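Local structure of restriction endonuclease r.bpuji (Bacillus pumilus, 2VLA) at a contact of chain A with DNA. The protein recognises a specific DNA sequence through this N-terminal recognition domain, as part of a restriction endonuclease that cleaves DNA. Sequence-based numbering; all coordinates share one arbitrary frame.

A contact of chain A with DNA. Residues 10, 15, 201, 205. With nucleotides of chain B.
Arg15 reads DG8 of chain B from the major groove, with one nitrogen serving both Hoogsteen acceptors: NH1 donates to the guanine carbonyl O6 at 2.8 Å and to N7 at 2.9 Å. Both bonds are bent, and both acceptors lie near the guanidinium plane. That plane also lies against the preceding base: C6 of DC7 sits over its centre, 3.7 Å above it, and NH1 makes a cation-pi contact with the pyrimidine face. The bend at chi3 (-71°) turns the otherwise extended chain so that the guanidinium stacks on one face of the cytosine, parallel to it and almost coplanar with the guanine. NH2 binds water 1, which in turn bonds OP2 of DG8, tying base reading to the backbone. A leucine here would probably leave O6 and N7 of the guanine without this shared donor and take the cationic group from the cytosine face, weakening discrimination at this base pair.

Direct contacts to the phosphates come from other side chains. Arg10 NH1 makes a nearly straight salt-bridging hydrogen bond (171°) to OP2 of DC7 at 2.9 Å, within the guanidinium plane, and NH2 reaches the same oxygen through water 2. Lys201 NZ pairs with OP1 of DG8 at 2.7 Å.

Tyr205 appears to position both side chains, through its backbone O for Arg10 and through ring packing for both. That O accepts from Arg10 NE (2.9 Å) and NH2, a side-on grip that fixes the guanidinium's rotation. The ring is sandwiched: Arg10 NE lies 3.4 Å over one face and Lys201 CE over the other, while the phenol OH reaches OP1 of DC7 through water 3.

Arg10 and Arg15 come from the N-terminal segment preceding helix 22-36, whereas Lys201 lies in the loop leading into helix 203-219, whose first turn carries Tyr205; the two segments meet along one DNA strand in this helix-turn-helix recognition domain, to whose motif helix 203-219 may belong.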
# COMPACT_ATOMS: atom_id res chain seq x y z
N ARG A 10 -14.39 2.44 3.14
CA ARG A 10 -13.23 3.20 2.69
C ARG A 10 -12.02 2.85 3.53
O ARG A 10 -12.03 3.00 4.76
CB ARG A 10 -13.53 4.71 2.77
CG ARG A 10 -12.39 5.59 2.27
CD ARG A 10 -12.78 7.03 2.19
NE ARG A 10 -11.74 7.84 1.58
CZ ARG A 10 -10.80 8.52 2.24
NH1 ARG A 10 -10.75 8.52 3.55
NH2 ARG A 10 -9.92 9.26 1.56
N ARG A 15 -1.44 9.09 1.11
CA ARG A 15 -1.52 9.78 -0.17
C ARG A 15 -0.12 10.09 -0.72
O ARG A 15 0.74 10.54 0.01
CB ARG A 15 -2.36 11.04 -0.00
CG ARG A 15 -2.68 11.76 -1.32
CD ARG A 15 -3.79 12.80 -1.17
NE ARG A 15 -5.08 12.14 -0.96
CZ ARG A 15 -6.23 12.77 -0.91
NH1 ARG A 15 -6.29 14.09 -1.07
NH2 ARG A 15 -7.34 12.10 -0.73
N LYS A 201 -18.47 14.34 -1.87
CA LYS A 201 -17.01 14.28 -1.87
C LYS A 201 -16.44 14.24 -3.28
O LYS A 201 -17.07 13.70 -4.21
CB LYS A 201 -16.52 13.03 -1.13
CG LYS A 201 -17.08 12.82 0.26
CD LYS A 201 -16.85 13.97 1.15
CE LYS A 201 -15.41 14.08 1.55
NZ LYS A 201 -15.22 14.93 2.80
N TYR A 205 -11.12 11.73 -2.94
CA TYR A 205 -11.47 11.13 -1.66
C TYR A 205 -11.82 9.68 -1.86
O TYR A 205 -11.36 8.82 -1.10
CB TYR A 205 -12.65 11.88 -1.06
CG TYR A 205 -13.05 11.38 0.30
CD1 TYR A 205 -12.34 11.76 1.43
CD2 TYR A 205 -14.12 10.52 0.46
CE1 TYR A 205 -12.69 11.31 2.68
CE2 TYR A 205 -14.48 10.03 1.73
CZ TYR A 205 -13.75 10.44 2.83
OH TYR A 205 -14.06 9.99 4.10
P DC B 7 -9.19 11.22 5.94
OP1 DC B 7 -10.47 11.23 6.67
OP2 DC B 7 -8.83 10.01 5.17
O5' DC B 7 -9.08 12.46 4.93
C5' DC B 7 -9.42 13.76 5.37
C4' DC B 7 -9.11 14.79 4.30
O4' DC B 7 -7.67 14.91 4.13
C3' DC B 7 -9.63 14.45 2.89
O3' DC B 7 -10.14 15.62 2.30
C2' DC B 7 -8.38 14.04 2.13
C1' DC B 7 -7.38 14.98 2.74
N1 DC B 7 -5.95 14.68 2.58
C2 DC B 7 -5.06 15.75 2.45
O2 DC B 7 -5.52 16.89 2.41
N3 DC B 7 -3.74 15.50 2.35
C4 DC B 7 -3.30 14.24 2.45
N4 DC B 7 -2.00 14.01 2.36
C5 DC B 7 -4.19 13.15 2.58
C6 DC B 7 -5.49 13.40 2.64
P DG B 8 -11.59 15.72 1.64
OP1 DG B 8 -12.59 15.31 2.63
OP2 DG B 8 -11.60 15.05 0.33
O5' DG B 8 -11.67 17.29 1.34
C5' DG B 8 -11.59 18.20 2.44
C4' DG B 8 -11.04 19.53 1.99
O4' DG B 8 -9.64 19.39 1.64
C3' DG B 8 -11.69 20.13 0.76
O3' DG B 8 -11.73 21.58 0.90
C2' DG B 8 -10.79 19.65 -0.40
C1' DG B 8 -9.42 19.64 0.24
N9 DG B 8 -8.48 18.61 -0.18
C8 DG B 8 -8.71 17.25 -0.30
N7 DG B 8 -7.65 16.57 -0.61
C5 DG B 8 -6.64 17.53 -0.66
C6 DG B 8 -5.27 17.38 -0.88
O6 DG B 8 -4.62 16.38 -1.12
N1 DG B 8 -4.58 18.63 -0.85
C2 DG B 8 -5.17 19.84 -0.57
N2 DG B 8 -4.34 20.93 -0.58
N3 DG B 8 -6.46 19.98 -0.33
C4 DG B 8 -7.13 18.79 -0.38
O HOH W 1 -9.56 13.80 -1.15
O HOH W 2 -7.47 10.32 2.75
O HOH W 3 -12.85 10.69 6.25